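PDB 1E5P: aphrodisin from Mesocricetus auratus, which acts as an aphrodisiac pheromone that elicits copulatory behaviour in male hamsters, as a secreted odorant-binding lipocalin. Local coordinates for residues A[11-15]-A[115-119]; A[20-24]-A[138-142]; A[30-35]-A[47-51]. All blocks are in the same frame, centred on the assembly; numbering follows the deposited sequence. Where two conformers were deposited one is given.

Interaction 1 (A[11-15]-A[115-119]); sequences YTIVI and GNALT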
ATOM      1  N   TYR A  11       0.495   7.941   5.515  1.00 19.76           N
ATOM      2  CA  TYR A  11       1.544   7.059   6.007  1.00 19.70           C
ATOM      3  C   TYR A  11       1.071   5.608   5.881  1.00 20.03           C
ATOM      4  O   TYR A  11      -0.118   5.349   5.869  1.00 19.82           O
ATOM      5  CB  TYR A  11       1.826   7.321   7.501  1.00 22.18           C
ATOM      6  CG  TYR A  11       2.328   8.720   7.777  1.00 26.20           C
ATOM      7  CD1 TYR A  11       3.652   9.047   7.540  1.00 29.28           C
ATOM      8  CD2 TYR A  11       1.470   9.699   8.259  1.00 27.58           C
ATOM      9  CE1 TYR A  11       4.130  10.324   7.779  1.00 31.42           C
ATOM     10  CE2 TYR A  11       1.930  10.982   8.506  1.00 29.87           C
ATOM     11  CZ  TYR A  11       3.255  11.282   8.269  1.00 31.86           C
ATOM     12  OH  TYR A  11       3.736  12.546   8.508  0.50 32.51           O
ATOM     13  N   THR A  12       2.009   4.664   5.748  1.00 19.24           N
ATOM     14  CA  THR A  12       1.608   3.253   5.760  1.00 18.59           C
ATOM     15  C   THR A  12       1.421   2.826   7.223  1.00 19.01           C
ATOM     16  O   THR A  12       2.346   2.988   8.038  1.00 19.24           O
ATOM     17  CB  THR A  12       2.677   2.345   5.140  1.00 17.33           C
ATOM     18  OG1 THR A  12       2.965   2.789   3.822  1.00 18.62           O
ATOM     19  CG2 THR A  12       2.157   0.902   5.039  1.00 17.01           C
ATOM     20  N   ILE A  13       0.213   2.343   7.528  1.00 18.73           N
ATOM     21  CA  ILE A  13      -0.025   1.901   8.912  1.00 19.91           C
ATOM     22  C   ILE A  13       0.216   0.392   8.996  1.00 19.97           C
ATOM     23  O   ILE A  13       0.939  -0.093   9.875  1.00 21.65           O
ATOM     24  CB  ILE A  13      -1.439   2.245   9.371  1.00 21.03           C
ATOM     25  CG1 ILE A  13      -1.813   3.713   9.079  1.00 19.24           C
ATOM     26  CG2 ILE A  13      -1.588   1.928  10.862  1.00 22.13           C
ATOM     27  CD1 ILE A  13      -0.842   4.708   9.639  1.00 19.45           C
ATOM     28  N   VAL A  14      -0.415  -0.363   8.108  1.00 19.80           N
ATOM     29  CA  VAL A  14      -0.263  -1.832   8.122  1.00 20.22           C
ATOM     30  C   VAL A  14      -0.178  -2.334   6.687  1.00 19.74           C
ATOM     31  O   VAL A  14      -0.717  -1.702   5.772  1.00 20.52           O
ATOM     32  CB  VAL A  14      -1.425  -2.564   8.827  1.00 22.88           C
ATOM     33  CG1 VAL A  14      -1.673  -2.160  10.256  0.50 21.41           C
ATOM     34  CG2 VAL A  14      -2.681  -2.493   7.977  0.50 22.77           C
ATOM     35  N   ILE A  15       0.523  -3.452   6.474  1.00 19.51           N
ATOM     36  CA  ILE A  15       0.557  -4.117   5.203  1.00 19.70           C
ATOM     37  C   ILE A  15       0.361  -5.629   5.476  1.00 19.64           C
ATOM     38  O   ILE A  15       0.985  -6.074   6.452  1.00 19.51           O
ATOM     39  CB  ILE A  15       1.851  -3.981   4.387  1.00 20.68           C
ATOM     40  CG1 ILE A  15       2.148  -2.525   4.023  1.00 20.16           C
ATOM     41  CG2 ILE A  15       1.722  -4.776   3.072  1.00 21.01           C
ATOM     42  CD1 ILE A  15       3.535  -2.333   3.431  1.00 19.06           C
ATOM     43  N   GLY A 115      -1.699   8.750  10.545  1.00 28.15           N
ATOM     44  CA  GLY A 115      -0.571   8.629  11.462  1.00 30.77           C
ATOM     45  C   GLY A 115      -0.817   7.695  12.628  1.00 32.56           C
ATOM     46  O   GLY A 115       0.128   7.070  13.122  1.00 35.06           O
ATOM     47  N   ASN A 116      -2.048   7.608  13.085  1.00 32.82           N
ATOM     48  CA  ASN A 116      -2.342   6.760  14.236  1.00 32.56           C
ATOM     49  C   ASN A 116      -2.498   5.290  13.865  1.00 31.00           C
ATOM     50  O   ASN A 116      -2.794   4.933  12.736  1.00 29.23           O
ATOM     51  CB  ASN A 116      -3.650   7.237  14.880  1.00 34.71           C
ATOM     52  CG  ASN A 116      -3.519   8.578  15.583  1.00 35.19           C
ATOM     53  OD1 ASN A 116      -2.516   8.813  16.266  0.50 35.34           O
ATOM     54  ND2 ASN A 116      -4.507   9.440  15.406  0.50 33.94           N
ATOM     55  N   ALA A 117      -2.275   4.461  14.888  1.00 30.61           N
ATOM     56  CA  ALA A 117      -2.521   3.021  14.766  1.00 29.80           C
ATOM     57  C   ALA A 117      -4.017   2.824  14.505  1.00 28.38           C
ATOM     58  O   ALA A 117      -4.848   3.681  14.791  1.00 28.82           O
ATOM     59  CB  ALA A 117      -2.158   2.323  16.074  1.00 30.58           C
ATOM     60  N   LEU A 118      -4.388   1.687  13.950  1.00 27.82           N
ATOM     61  CA  LEU A 118      -5.768   1.373  13.644  1.00 27.63           C
ATOM     62  C   LEU A 118      -6.609   1.230  14.924  1.00 28.29           C
ATOM     63  O   LEU A 118      -6.078   0.709  15.904  1.00 29.03           O
ATOM     64  CB  LEU A 118      -5.834   0.017  12.924  1.00 27.52           C
ATOM     65  CG  LEU A 118      -5.247  -0.074  11.523  1.00 30.00           C
ATOM     66  CD1 LEU A 118      -5.933  -1.203  10.739  1.00 31.41           C
ATOM     67  CD2 LEU A 118      -5.331   1.226  10.752  1.00 30.80           C
ATOM     68  N   THR A 119      -7.839   1.676  14.863  1.00 28.74           N
ATOM     69  CA  THR A 119      -8.743   1.478  16.023  1.00 30.03           C
ATOM     70  C   THR A 119      -9.255   0.053  15.947  1.00 30.02           C
ATOM     71  O   THR A 119      -9.090  -0.664  14.949  1.00 29.69           O
ATOM     72  CB  THR A 119      -9.953   2.417  15.914  1.00 30.96           C
ATOM     73  OG1 THR A 119     -10.663   2.104  14.712  1.00 30.14           O
ATOM     74  CG2 THR A 119      -9.526   3.873  15.876  1.00 32.40           C
TER

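Interaction 2 (A[20-24]-A[138-142]); sequences LEKIE and ENILN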
ATOM      1  N   LEU A  20       4.865 -13.474   2.762  1.00 22.06           N
ATOM      2  CA  LEU A  20       5.295 -12.600   3.860  1.00 22.65           C
ATOM      3  C   LEU A  20       6.653 -11.995   3.689  1.00 21.84           C
ATOM      4  O   LEU A  20       6.886 -10.821   4.067  1.00 22.35           O
ATOM      5  CB  LEU A  20       5.116 -13.379   5.165  1.00 25.31           C
ATOM      6  CG  LEU A  20       5.441 -12.689   6.482  1.00 29.21           C
ATOM      7  CD1 LEU A  20       4.583 -11.458   6.677  1.00 30.70           C
ATOM      8  CD2 LEU A  20       5.267 -13.681   7.643  1.00 31.23           C
ATOM      9  N   GLU A  21       7.601 -12.715   3.062  1.00 20.93           N
ATOM     10  CA  GLU A  21       8.942 -12.187   2.915  1.00 22.55           C
ATOM     11  C   GLU A  21       8.959 -10.900   2.088  1.00 21.84           C
ATOM     12  O   GLU A  21       9.870 -10.098   2.248  1.00 22.39           O
ATOM     13  CB  GLU A  21       9.918 -13.196   2.325  1.00 24.71           C
ATOM     14  CG  GLU A  21       9.665 -13.649   0.923  0.50 22.91           C
ATOM     15  CD  GLU A  21       8.535 -14.601   0.672  0.50 21.90           C
ATOM     16  OE1 GLU A  21       8.002 -15.214   1.627  0.40 20.58           O
ATOM     17  OE2 GLU A  21       8.182 -14.710  -0.539  0.50 20.52           O
ATOM     18  N   LYS A  22       7.954 -10.693   1.235  1.00 21.04           N
ATOM     19  CA  LYS A  22       7.930  -9.477   0.420  1.00 20.43           C
ATOM     20  C   LYS A  22       7.750  -8.199   1.235  1.00 20.63           C
ATOM     21  O   LYS A  22       8.132  -7.098   0.785  1.00 20.76           O
ATOM     22  CB  LYS A  22       6.761  -9.568  -0.572  1.00 20.73           C
ATOM     23  CG  LYS A  22       6.927 -10.579  -1.694  1.00 22.45           C
ATOM     24  CD  LYS A  22       7.879 -10.035  -2.767  1.00 23.07           C
ATOM     25  CE  LYS A  22       7.972 -10.995  -3.970  1.00 21.58           C
ATOM     26  NZ  LYS A  22       8.856 -10.388  -5.015  1.00 21.21           N
ATOM     27  N   ILE A  23       7.147  -8.309   2.419  1.00 18.75           N
ATOM     28  CA  ILE A  23       6.798  -7.132   3.209  1.00 19.03           C
ATOM     29  C   ILE A  23       7.512  -7.039   4.544  1.00 19.84           C
ATOM     30  O   ILE A  23       7.313  -6.068   5.294  1.00 19.02           O
ATOM     31  CB  ILE A  23       5.273  -7.015   3.386  1.00 18.96           C
ATOM     32  CG1 ILE A  23       4.656  -8.256   4.057  1.00 18.94           C
ATOM     33  CG2 ILE A  23       4.612  -6.820   2.027  1.00 20.27           C
ATOM     34  CD1 ILE A  23       3.276  -7.983   4.652  1.00 20.16           C
ATOM     35  N   GLU A  24       8.322  -8.071   4.853  1.00 20.79           N
ATOM     36  CA  GLU A  24       9.125  -7.933   6.086  1.00 21.99           C
ATOM     37  C   GLU A  24      10.281  -6.970   5.844  1.00 21.57           C
ATOM     38  O   GLU A  24      10.502  -6.501   4.723  1.00 21.68           O
ATOM     39  CB  GLU A  24       9.672  -9.317   6.453  1.00 25.63           C
ATOM     40  CG  GLU A  24       8.470 -10.222   6.792  1.00 32.52           C
ATOM     41  CD  GLU A  24       8.912 -11.377   7.656  1.00 37.29           C
ATOM     42  OE1 GLU A  24       9.926 -11.998   7.268  0.50 37.76           O
ATOM     43  OE2 GLU A  24       8.266 -11.649   8.688  0.50 39.77           O
ATOM     44  N   GLU A 138      -2.037 -13.845  10.302  1.00 28.73           N
ATOM     45  CA  GLU A 138      -0.705 -13.752  10.918  1.00 28.96           C
ATOM     46  C   GLU A 138       0.271 -13.048   9.981  1.00 27.75           C
ATOM     47  O   GLU A 138       1.412 -12.747  10.365  1.00 27.94           O
ATOM     48  CB  GLU A 138      -0.165 -15.144  11.227  1.00 32.12           C
ATOM     49  CG  GLU A 138       0.102 -16.006   9.993  1.00 35.77           C
ATOM     50  CD  GLU A 138       0.541 -17.407  10.392  1.00 38.78           C
ATOM     51  N   ASN A 139      -0.166 -12.750   8.785  1.00 25.51           N
ATOM     52  CA  ASN A 139       0.655 -12.044   7.807  1.00 23.79           C
ATOM     53  C   ASN A 139       0.357 -10.546   7.810  1.00 23.13           C
ATOM     54  O   ASN A 139       0.808  -9.851   6.871  1.00 22.86           O
ATOM     55  CB  ASN A 139       0.438 -12.617   6.414  1.00 24.76           C
ATOM     56  CG  ASN A 139       1.071 -13.961   6.147  1.00 26.55           C
ATOM     57  OD1 ASN A 139       1.305 -14.348   4.989  1.00 26.61           O
ATOM     58  ND2 ASN A 139       1.372 -14.694   7.226  1.00 26.27           N
ATOM     59  N   ILE A 140      -0.410 -10.049   8.759  1.00 22.08           N
ATOM     60  CA  ILE A 140      -0.666  -8.610   8.900  1.00 22.07           C
ATOM     61  C   ILE A 140       0.459  -8.004   9.728  1.00 22.17           C
ATOM     62  O   ILE A 140       0.677  -8.379  10.914  1.00 22.88           O
ATOM     63  CB  ILE A 140      -2.023  -8.315   9.572  1.00 23.23           C
ATOM     64  CG1 ILE A 140      -3.194  -8.798   8.717  1.00 23.42           C
ATOM     65  CG2 ILE A 140      -2.171  -6.827   9.873  1.00 25.09           C
ATOM     66  CD1 ILE A 140      -4.512  -8.861   9.492  1.00 24.69           C
ATOM     67  N   LEU A 141       1.222  -7.088   9.126  1.00 20.37           N
ATOM     68  CA  LEU A 141       2.339  -6.460   9.792  1.00 21.04           C
ATOM     69  C   LEU A 141       2.138  -4.990  10.128  1.00 22.31           C
ATOM     70  O   LEU A 141       1.571  -4.215   9.356  1.00 21.01           O
ATOM     71  CB  LEU A 141       3.613  -6.586   8.918  1.00 21.95           C
ATOM     72  CG  LEU A 141       4.013  -8.018   8.527  1.00 22.43           C
ATOM     73  CD1 LEU A 141       5.307  -7.975   7.720  1.00 22.32           C
ATOM     74  CD2 LEU A 141       4.199  -8.891   9.764  1.00 23.29           C
ATOM     75  N   ASN A 142       2.669  -4.605  11.292  1.00 23.39           N
ATOM     76  CA  ASN A 142       2.623  -3.206  11.732  1.00 24.53           C
ATOM     77  C   ASN A 142       3.788  -2.437  11.109  1.00 23.62           C
ATOM     78  O   ASN A 142       4.949  -2.598  11.512  1.00 24.64           O
ATOM     79  CB  ASN A 142       2.725  -3.133  13.261  1.00 27.97           C
ATOM     80  CG  ASN A 142       2.508  -1.718  13.815  1.00 30.50           C
ATOM     81  OD1 ASN A 142       2.731  -0.735  13.121  0.50 26.00           O
TER

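Interaction 3 (A[30-35]-A[47-51]); sequences RFYFRH and ITFYV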
ATOM      1  N   ARG A  30       7.826  -3.540   1.094  1.00 15.74           N
ATOM      2  CA  ARG A  30       7.599  -2.880   2.381  1.00 17.02           C
ATOM      3  C   ARG A  30       7.816  -1.379   2.153  1.00 18.15           C
ATOM      4  O   ARG A  30       8.926  -0.893   2.110  1.00 20.78           O
ATOM      5  CB  ARG A  30       8.514  -3.415   3.484  1.00 17.67           C
ATOM      6  CG  ARG A  30       8.124  -2.840   4.855  1.00 18.58           C
ATOM      7  CD  ARG A  30       9.064  -3.403   5.915  1.00 18.58           C
ATOM      8  NE  ARG A  30       8.769  -2.936   7.268  1.00 21.78           N
ATOM      9  CZ  ARG A  30       8.103  -3.692   8.155  1.00 23.34           C
ATOM     10  NH1 ARG A  30       7.670  -4.901   7.832  1.00 22.47           N
ATOM     11  NH2 ARG A  30       7.889  -3.220   9.388  1.00 24.75           N
ATOM     12  N   PHE A  31       6.712  -0.671   1.953  1.00 18.41           N
ATOM     13  CA  PHE A  31       6.899   0.750   1.614  1.00 18.98           C
ATOM     14  C   PHE A  31       6.128   1.627   2.579  1.00 18.22           C
ATOM     15  O   PHE A  31       5.122   1.235   3.185  1.00 18.77           O
ATOM     16  CB  PHE A  31       6.538   0.970   0.156  1.00 20.81           C
ATOM     17  CG  PHE A  31       5.030   0.922   0.017  1.00 22.58           C
ATOM     18  CD1 PHE A  31       4.320  -0.257  -0.023  1.00 25.27           C
ATOM     19  CD2 PHE A  31       4.359   2.130  -0.052  1.00 25.12           C
ATOM     20  CE1 PHE A  31       2.929  -0.215  -0.123  1.00 26.92           C
ATOM     21  CE2 PHE A  31       2.985   2.174  -0.167  0.50 25.87           C
ATOM     22  CZ  PHE A  31       2.270   0.987  -0.202  0.50 26.18           C
ATOM     23  N   TYR A  32       6.709   2.814   2.716  1.00 16.28           N
ATOM     24  CA  TYR A  32       6.232   3.793   3.670  1.00 16.38           C
ATOM     25  C   TYR A  32       5.678   5.012   2.915  1.00 16.10           C
ATOM     26  O   TYR A  32       6.438   5.836   2.409  1.00 15.76           O
ATOM     27  CB  TYR A  32       7.379   4.195   4.597  1.00 16.67           C
ATOM     28  CG  TYR A  32       8.079   3.012   5.277  1.00 15.89           C
ATOM     29  CD1 TYR A  32       9.144   2.350   4.710  1.00 16.95           C
ATOM     30  CD2 TYR A  32       7.575   2.573   6.496  1.00 16.43           C
ATOM     31  CE1 TYR A  32       9.736   1.271   5.371  1.00 18.39           C
ATOM     32  CE2 TYR A  32       8.164   1.511   7.171  1.00 18.11           C
ATOM     33  CZ  TYR A  32       9.227   0.866   6.587  1.00 18.96           C
ATOM     34  OH  TYR A  32       9.824  -0.209   7.231  1.00 20.93           O
ATOM     35  N   PHE A  33       4.334   5.069   2.846  1.00 16.44           N
ATOM     36  CA  PHE A  33       3.738   6.213   2.150  1.00 16.73           C
ATOM     37  C   PHE A  33       4.181   7.556   2.729  1.00 16.77           C
ATOM     38  O   PHE A  33       4.483   7.683   3.912  1.00 16.49           O
ATOM     39  CB  PHE A  33       2.201   6.200   2.311  1.00 18.16           C
ATOM     40  CG  PHE A  33       1.380   5.445   1.337  1.00 21.71           C
ATOM     41  CD1 PHE A  33       1.195   5.888   0.034  1.00 23.96           C
ATOM     42  CD2 PHE A  33       0.705   4.298   1.734  1.00 24.25           C
ATOM     43  CE1 PHE A  33       0.398   5.190  -0.848  1.00 24.19           C
ATOM     44  CE2 PHE A  33      -0.099   3.590   0.853  1.00 24.76           C
ATOM     45  CZ  PHE A  33      -0.235   4.040  -0.437  1.00 24.67           C
ATOM     46  N   ARG A  34       4.153   8.575   1.855  1.00 16.82           N
ATOM     47  CA  ARG A  34       4.300   9.957   2.283  1.00 17.05           C
ATOM     48  C   ARG A  34       3.181  10.820   1.676  1.00 18.39           C
ATOM     49  O   ARG A  34       2.688  11.705   2.394  1.00 19.68           O
ATOM     50  CB  ARG A  34       5.652  10.570   1.896  1.00 18.09           C
ATOM     51  CG  ARG A  34       6.832   9.958   2.688  1.00 19.44           C
ATOM     52  CD  ARG A  34       6.798  10.443   4.122  1.00 20.84           C
ATOM     53  NE  ARG A  34       7.903   9.998   4.996  1.00 20.10           N
ATOM     54  CZ  ARG A  34       7.820   8.862   5.692  1.00 20.38           C
ATOM     55  NH1 ARG A  34       6.751   8.083   5.617  1.00 20.28           N
ATOM     56  NH2 ARG A  34       8.817   8.517   6.511  1.00 21.85           N
ATOM     57  N   HIS A  35       2.753  10.557   0.441  1.00 16.83           N
ATOM     58  CA  HIS A  35       1.746  11.488  -0.131  1.00 18.19           C
ATOM     59  C   HIS A  35       1.145  10.877  -1.375  1.00 17.94           C
ATOM     60  O   HIS A  35       1.773  10.017  -2.000  1.00 17.96           O
ATOM     61  CB  HIS A  35       2.512  12.764  -0.575  1.00 21.32           C
ATOM     62  CG  HIS A  35       1.641  13.994  -0.571  1.00 25.02           C
ATOM     63  ND1 HIS A  35       1.500  14.771   0.559  1.00 28.47           N
ATOM     64  CD2 HIS A  35       0.869  14.557  -1.513  1.00 27.45           C
ATOM     65  CE1 HIS A  35       0.680  15.782   0.309  1.00 29.33           C
ATOM     66  NE2 HIS A  35       0.271  15.674  -0.945  1.00 29.51           N
ATOM     67  N   ILE A  47       2.243   8.574  -6.404  1.00 21.46           N
ATOM     68  CA  ILE A  47       2.438   8.144  -5.016  1.00 21.18           C
ATOM     69  C   ILE A  47       3.887   8.441  -4.629  1.00 18.61           C
ATOM     70  O   ILE A  47       4.768   8.051  -5.391  1.00 18.37           O
ATOM     71  CB  ILE A  47       2.149   6.628  -4.858  1.00 24.36           C
ATOM     72  CG1 ILE A  47       0.687   6.360  -5.262  1.00 30.18           C
ATOM     73  CG2 ILE A  47       2.387   6.184  -3.434  1.00 24.46           C
ATOM     74  CD1 ILE A  47       0.301   4.912  -5.392  1.00 33.96           C
ATOM     75  N   THR A  48       4.061   9.135  -3.515  1.00 17.67           N
ATOM     76  CA  THR A  48       5.426   9.438  -3.025  1.00 16.78           C
ATOM     77  C   THR A  48       5.596   8.572  -1.759  1.00 17.23           C
ATOM     78  O   THR A  48       4.692   8.571  -0.944  1.00 16.36           O
ATOM     79  CB  THR A  48       5.520  10.914  -2.652  1.00 18.85           C
ATOM     80  OG1 THR A  48       5.269  11.686  -3.848  1.00 19.26           O
ATOM     81  CG2 THR A  48       6.916  11.278  -2.136  1.00 20.66           C
ATOM     82  N   PHE A  49       6.719   7.883  -1.704  1.00 16.64           N
ATOM     83  CA  PHE A  49       6.915   6.962  -0.581  1.00 16.21           C
ATOM     84  C   PHE A  49       8.393   6.681  -0.391  1.00 16.17           C
ATOM     85  O   PHE A  49       9.230   7.010  -1.246  1.00 16.35           O
ATOM     86  CB  PHE A  49       6.172   5.643  -0.876  1.00 16.32           C
ATOM     87  CG  PHE A  49       6.656   4.923  -2.107  1.00 16.79           C
ATOM     88  CD1 PHE A  49       6.196   5.287  -3.368  1.00 19.20           C
ATOM     89  CD2 PHE A  49       7.586   3.899  -2.028  1.00 17.06           C
ATOM     90  CE1 PHE A  49       6.647   4.662  -4.513  1.00 21.42           C
ATOM     91  CE2 PHE A  49       8.039   3.247  -3.162  1.00 18.33           C
ATOM     92  CZ  PHE A  49       7.552   3.613  -4.413  1.00 20.14           C
ATOM     93  N   TYR A  50       8.683   6.086   0.763  1.00 15.96           N
ATOM     94  CA  TYR A  50      10.052   5.643   1.006  1.00 15.31           C
ATOM     95  C   TYR A  50      10.110   4.106   1.005  1.00 15.67           C
ATOM     96  O   TYR A  50       9.155   3.425   1.392  1.00 15.58           O
ATOM     97  CB  TYR A  50      10.548   6.085   2.409  1.00 16.37           C
ATOM     98  CG  TYR A  50      11.159   7.468   2.433  1.00 17.36           C
ATOM     99  CD1 TYR A  50      12.498   7.654   2.088  1.00 17.84           C
ATOM    100  CD2 TYR A  50      10.395   8.578   2.809  1.00 18.32           C
ATOM    101  CE1 TYR A  50      13.080   8.913   2.114  1.00 18.75           C
ATOM    102  CE2 TYR A  50      10.971   9.835   2.841  1.00 20.14           C
ATOM    103  CZ  TYR A  50      12.298   9.993   2.482  1.00 20.31           C
ATOM    104  OH  TYR A  50      12.882  11.236   2.494  1.00 21.53           O
ATOM    105  N   VAL A  51      11.235   3.608   0.537  1.00 15.84           N
ATOM    106  CA  VAL A  51      11.584   2.190   0.720  1.00 16.08           C
ATOM    107  C   VAL A  51      13.049   2.183   1.201  1.00 16.58           C
ATOM    108  O   VAL A  51      13.775   3.139   0.951  1.00 16.53           O
ATOM    109  CB  VAL A  51      11.496   1.314  -0.522  1.00 19.90           C
ATOM    110  CG1 VAL A  51      10.040   1.025  -0.837  1.00 20.69           C
ATOM    111  CG2 VAL A  51      12.263   1.887  -1.706  1.00 20.04           C
TER

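Interaction 1 (A[11-15]-A[115-119])
A classic beta bulge in strand 8-17, where Ile-13 and Val-14 both face Val-111, sets up this contact with the loop that leads from strand 105-113 to helix 120-132. The helical backbone angles of Ile-13 (-95/-51) break the regular pleat, so that the CA-to-CB bonds of Ile-13 and Val-14 both point toward 115-119. The two segments run nearly alongside each other, their end-to-end directions 23° apart, but with CA-CA distances of 6.1 Å for Tyr-11/Gly-115 and 6.5 Å for Ile-13/Ala-117 they are packed rather than paired, without mutual hydrogen bonds. Ile-13 contributes the largest share, 73 of the 237 Å² buried: its CD1 lies 3.7 Å from Asn-116 O, and its CG2 4.2 Å from Ala-117 CA and 3.8 Å from Leu-118 CD2. Val-14 CG1 adds a looser contact, 4.3 Å from Leu-118 CG. Farther back, Tyr-11 CD2 meets Gly-115 CA at 3.9 Å; with phi at 150°, a CB on Gly-115 would jam against the preceding carbonyl oxygen. Leu-118 also touches Val-111 and Leu-126, bridging sheet and helix. Next to it Thr-119 is the N-cap of helix 120-132: its side chain caps a backbone N, while Glu-122 OE1 bonds to Thr-119 N. A helix laid by such a linker against the outside of an antiparallel barrel is the hallmark of the lipocalin fold.

Interaction 2 (A[20-24]-A[138-142])
Apolar packing dominates this contact and centres on the side chain of Leu-141. At the closest approaches, its CD1 lies 3.7 Å from Leu-20 CD1, 3.7 Å from Ile-23 CD1 and 4.0 Å from Glu-24 CG, so the leucine inserts among three side chains of 20-24. The CA-to-CB bonds of Leu-20, Ile-23 and Leu-141 all point toward the opposite segment, and Leu-141 and Leu-20 supply 76 and 68 Å² of the 249 Å² buried. A second group of contacts is van der Waals packing against Asn-139: Ile-23 CD1 sits 3.8 Å from Asn-139 O, and the side chain of Asn-139 rests beside Leu-20. Between the two segments there are no hydrogen bonds; within 20-24, Ile-23 N donates to Leu-20 O at 3.0 Å, with a weak bond from Glu-24 N to the same Leu-20 O at 3.2 Å, and this turn places Leu-20 and Ile-23 side by side to receive Leu-141. Outside the contact, Lys-22 forms a salt bridge with Asp-100, and Ile-23 O accepts a hydrogen bond from Arg-30. The contact thus packs the connection between strands 8-17 and 32-39 against the short strand 140-142, which itself pairs antiparallel with strand 8-17 through a backbone hydrogen bond between Leu-141 and Ile-15, while Ile-23 covers Ile-15 and Ala-17.

Interaction 3 (A[30-35]-A[47-51])
Strands 32-35 and 47-51 run antiparallel, with axes 4.4 Å apart at closest approach and N-to-C directions 145° apart, as expected of strongly twisted barrel strands. Tyr-32 and Tyr-50 form a hydrogen-bonded pair, Tyr-32 N to Tyr-50 O and Tyr-50 N to Tyr-32 O both measuring 2.8 Å; Phe-33 and Phe-49 follow as a non-hydrogen-bonded pair. The register then slips by one at a classic beta bulge: Arg-34 N (2.9 Å) and His-35 N (3.1 Å) both donate to Thr-48 O, and Thr-48 N returns a bond to His-35 O at 2.9 Å. On the sheet face of Phe-33 and Phe-49, Phe-33 CE1 approaches Ile-47 CG2 to 3.4 Å, and the Phe-31 edge points at the face of Phe-49 in an offset edge-to-face pair, centroids 5.8 Å apart and planes at 83°. On the face of Tyr-32 and Tyr-50, the edge of the Tyr-50 ring lies over the Arg-34 guanidinium, with CD2 3.6 Å from Arg-34 NE. Arg-34 makes a salt bridge with Asp-147, and Tyr-50 touches Cys-149, whose disulfide to Cys-57 ties down the C-terminal tail. This hairpin lies between strands 8-17 and 56-66: Arg-34 pairs with Trp-10 and Phe-49 with Thr-60 through backbone bonds, while Phe-31 and Phe-33 meet Val-110 of strand 105-113, consistent with a barrel interior lined by aromatic rings.

How the interactions relate
From the N terminus, strand 8-17 supplies 11-15, the first half of interaction 1, whose loop closes only at 115-119, just ahead of helix 120-132. Interaction 2 opens within that loop at 20-24 and closes beyond it at 138-142, so the two cross. Interaction 3, joining 30-35 to 47-51 in a local hairpin, is nested inside both. Direct links connect them: Ile-15 O and Leu-141 N lie 2.9 Å apart, Thr-12 OG1 is 2.7 Å from Phe-31 O, and Ile-23 O is 2.8 Å from Arg-30 NH1. Strand 8-17 is thus tied to the hairpin, the helix linker and the last strand.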